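Local coordinates for protein elastinolytic metalloprotease (Pseudoalteromonas sp. CF6-2, PDB 6IK4) that is a zinc-dependent M23-family protease that degrades elastin and probably cleaves peptidoglycan peptides of Gram-positive bacteria, at residues Asp34-Ser39 / Gly98-Ser103. Sequence-based numbering, arbitrary orientation.
Sequences DFNNGS and GRYANS. With ZN (zinc ion), chain B.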
ATOM      1  N   ASP A  34       3.710  -2.547   3.701  1.00 11.19           N
ATOM      2  CA  ASP A  34       3.622  -1.375   4.565  1.00 10.04           C
ATOM      3  C   ASP A  34       4.569  -0.301   4.030  1.00  9.23           C
ATOM      4  O   ASP A  34       5.777  -0.535   3.930  1.00 10.91           O
ATOM      5  CB  ASP A  34       3.963  -1.736   6.013  1.00 10.11           C
ATOM      6  CG  ASP A  34       2.970  -2.716   6.606  1.00 14.16           C
ATOM      7  OD1 ASP A  34       1.834  -2.765   6.111  1.00  9.75           O
ATOM      8  OD2 ASP A  34       3.316  -3.428   7.569  1.00 15.30           O
ATOM      9  N   PHE A  35       4.015   0.858   3.658  1.00  9.69           N
ATOM     10  CA  PHE A  35       4.776   1.979   3.109  1.00 10.64           C
ATOM     11  C   PHE A  35       4.837   3.127   4.111  1.00 11.77           C
ATOM     12  O   PHE A  35       3.831   3.447   4.751  1.00  9.77           O
ATOM     13  CB  PHE A  35       4.135   2.544   1.837  1.00  9.88           C
ATOM     14  CG  PHE A  35       4.108   1.605   0.666  1.00  8.55           C
ATOM     15  CD1 PHE A  35       5.228   0.876   0.303  1.00  9.04           C
ATOM     16  CD2 PHE A  35       2.956   1.476  -0.084  1.00 12.77           C
ATOM     17  CE1 PHE A  35       5.204   0.042  -0.793  1.00 12.32           C
ATOM     18  CE2 PHE A  35       2.909   0.632  -1.175  1.00 15.03           C
ATOM     19  CZ  PHE A  35       4.033  -0.085  -1.540  1.00 10.48           C
ATOM     20  N   ASN A  36       5.993   3.791   4.203  1.00 10.73           N
ATOM     21  CA  ASN A  36       6.057   5.037   4.966  1.00 12.99           C
ATOM     22  C   ASN A  36       7.160   5.916   4.391  1.00 12.44           C
ATOM     23  O   ASN A  36       8.109   5.418   3.784  1.00 13.26           O
ATOM     24  CB  ASN A  36       6.275   4.769   6.462  1.00 10.77           C
ATOM     25  CG  ASN A  36       7.743   4.519   6.818  1.00 15.78           C
ATOM     26  OD1 ASN A  36       8.474   5.447   7.163  1.00 14.35           O
ATOM     27  ND2 ASN A  36       8.173   3.260   6.747  1.00 12.26           N
ATOM     28  N   ASN A  37       7.032   7.233   4.570  1.00  9.95           N
ATOM     29  CA  ASN A  37       8.012   8.142   3.986  1.00 12.07           C
ATOM     30  C   ASN A  37       9.072   8.593   4.982  1.00 16.05           C
ATOM     31  O   ASN A  37       9.814   9.532   4.688  1.00 14.62           O
ATOM     32  CB  ASN A  37       7.322   9.367   3.370  1.00 11.75           C
ATOM     33  CG  ASN A  37       6.882  10.390   4.406  1.00 16.61           C
ATOM     34  OD1 ASN A  37       6.711  10.081   5.589  1.00 14.21           O
ATOM     35  ND2 ASN A  37       6.675  11.632   3.950  1.00 18.12           N
ATOM     36  N   GLY A  38       9.149   7.966   6.154  1.00 14.84           N
ATOM     37  CA  GLY A  38      10.174   8.342   7.109  1.00 19.10           C
ATOM     38  C   GLY A  38       9.908   9.621   7.874  1.00 22.32           C
ATOM     39  O   GLY A  38      10.854  10.242   8.374  1.00 20.91           O
ATOM     40  N   SER A  39       8.643  10.028   8.006  1.00 19.41           N
ATOM     41  CA  SER A  39       8.336  11.293   8.664  1.00 22.85           C
ATOM     42  C   SER A  39       8.526  11.235  10.175  1.00 18.82           C
ATOM     43  O   SER A  39       8.584  12.291  10.813  1.00 26.81           O
ATOM     44  CB  SER A  39       6.900  11.724   8.352  1.00 20.85           C
ATOM     45  OG  SER A  39       5.970  10.984   9.131  1.00 22.16           O
ATOM     46  N   GLY A  98      -6.239  10.565   1.327  1.00 14.87           N
ATOM     47  CA  GLY A  98      -6.194  10.759   2.760  1.00 11.64           C
ATOM     48  C   GLY A  98      -4.739  10.727   3.185  1.00 13.61           C
ATOM     49  O   GLY A  98      -3.833  10.626   2.358  1.00 16.85           O
ATOM     50  N   ARG A  99      -4.528  10.839   4.488  1.00 11.80           N
ATOM     51  CA  ARG A  99      -3.196  10.648   5.060  1.00 13.27           C
ATOM     52  C   ARG A  99      -3.133   9.276   5.711  1.00 13.07           C
ATOM     53  O   ARG A  99      -4.161   8.711   6.082  1.00 15.99           O
ATOM     54  CB  ARG A  99      -2.874  11.727   6.107  1.00 18.57           C
ATOM     55  CG  ARG A  99      -2.765  13.130   5.549  1.00 18.55           C
ATOM     56  CD  ARG A  99      -2.683  14.188   6.657  1.00 19.82           C
ATOM     57  NE  ARG A  99      -1.567  13.969   7.577  1.00 25.38           N
ATOM     58  CZ  ARG A  99      -1.345  14.701   8.673  1.00 39.72           C
ATOM     59  NH1 ARG A  99      -2.158  15.707   8.988  1.00 33.00           N
ATOM     60  NH2 ARG A  99      -0.304  14.436   9.453  1.00 37.19           N
ATOM     61  N   TYR A 100      -1.927   8.724   5.863  1.00 13.83           N
ATOM     62  CA  TYR A 100      -1.852   7.624   6.811  1.00 14.19           C
ATOM     63  C   TYR A 100      -1.729   8.236   8.194  1.00 16.47           C
ATOM     64  O   TYR A 100      -1.160   9.317   8.358  1.00 13.88           O
ATOM     65  CB  TYR A 100      -0.745   6.599   6.511  1.00 10.36           C
ATOM     66  CG  TYR A 100       0.724   6.979   6.476  1.00 12.82           C
ATOM     67  CD1 TYR A 100       1.447   7.229   7.644  1.00 11.27           C
ATOM     68  CD2 TYR A 100       1.420   6.953   5.270  1.00 13.73           C
ATOM     69  CE1 TYR A 100       2.811   7.526   7.593  1.00 10.03           C
ATOM     70  CE2 TYR A 100       2.771   7.234   5.211  1.00 11.79           C
ATOM     71  CZ  TYR A 100       3.462   7.513   6.371  1.00 10.60           C
ATOM     72  OH  TYR A 100       4.808   7.796   6.293  1.00 14.17           O
ATOM     73  N   ALA A 101      -2.355   7.578   9.164  1.00 15.30           N
ATOM     74  CA  ALA A 101      -2.651   8.202  10.445  1.00 18.04           C
ATOM     75  C   ALA A 101      -1.380   8.473  11.236  1.00 15.98           C
ATOM     76  O   ALA A 101      -0.486   7.629  11.308  1.00 17.37           O
ATOM     77  CB  ALA A 101      -3.579   7.306  11.256  1.00 13.55           C
ATOM     78  N   ASN A 102      -1.308   9.661  11.833  1.00 16.64           N
ATOM     79  CA  ASN A 102      -0.225   9.999  12.747  1.00 13.91           C
ATOM     80  C   ASN A 102      -0.615   9.785  14.207  1.00 20.97           C
ATOM     81  O   ASN A 102       0.159  10.137  15.104  1.00 22.44           O
ATOM     82  CB  ASN A 102       0.240  11.442  12.503  1.00 15.84           C
ATOM     83  CG  ASN A 102      -0.635  12.489  13.205  1.00 20.52           C
ATOM     84  OD1 ASN A 102      -1.779  12.230  13.578  1.00 19.84           O
ATOM     85  ND2 ASN A 102      -0.085  13.681  13.375  1.00 24.76           N
ATOM     86  N   SER A 103      -1.784   9.203  14.470  1.00 19.90           N
ATOM     87  CA  SER A 103      -2.173   8.863  15.830  1.00 28.21           C
ATOM     88  C   SER A 103      -2.515   7.380  15.912  1.00 27.86           C
ATOM     89  O   SER A 103      -3.108   6.808  14.992  1.00 18.40           O
ATOM     90  CB  SER A 103      -3.344   9.733  16.318  1.00 27.63           C
ATOM     91  OG  SER A 103      -4.583   9.248  15.853  1.00 30.16           O
TER
HETATM   92 ZN    ZN B 201       0.741  -4.343   6.762  1.00 14.95          ZN
HETATM   93  O   HOH W   1       5.806   8.369   8.651  1.00 17.01           O
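Y100 reaches N37 with its phenol oxygen: the backbone N of N37 donates to Y100 OH over 2.9 Å, and the 164° angle at the hydrogen makes this a nearly straight bond, entering at the ring edge and close to its plane. N37 OD1 stands 3.1 Å from the same Y100 OH, its amide plane perpendicular to the ring. N36 meets the phenol obliquely near its oxygen, CB lying 3.4 Å from Y100 OH, while F35 O sits obliquely off Y100 CE2 at 4.0 Å. With chi1 at 61°, Y100 CG is wedged between its backbone N and carbonyl carbon, and from there the ring extends across to the other strand. A water in the ring plane, 2.6 Å from Y100 OH, links it to S39 OG, which also hydrogen-bonds S44.

The two strands, 32-36 and 96-100, are not paired directly; in the antiparallel M23 sheet, 119-125 and 73-81 lie between them, and Y100 bridges that interval, touching V119 on the way. Two residues back from N36 on the same strand, D34 OD1 binds the zinc ion at 2.0 Å, beside H21 and H120, which complete the protein's share of the site. The N36 side chain approaches H118, and the side chain of Y100 lies about 5 Å from that of H79, both predicted active-site residues.

A phenylalanine in place of Y100 would probably leave the backbone N-H of N37 without its acceptor and the bridging water without one of its anchors. Further out, N36 OD1 accepts from G38 N at 2.8 Å, an Asx turn that shapes the chain leaving the strand. On the opposite segment, Y100 O is held by T46, and P47 packs against both Y100 and N37.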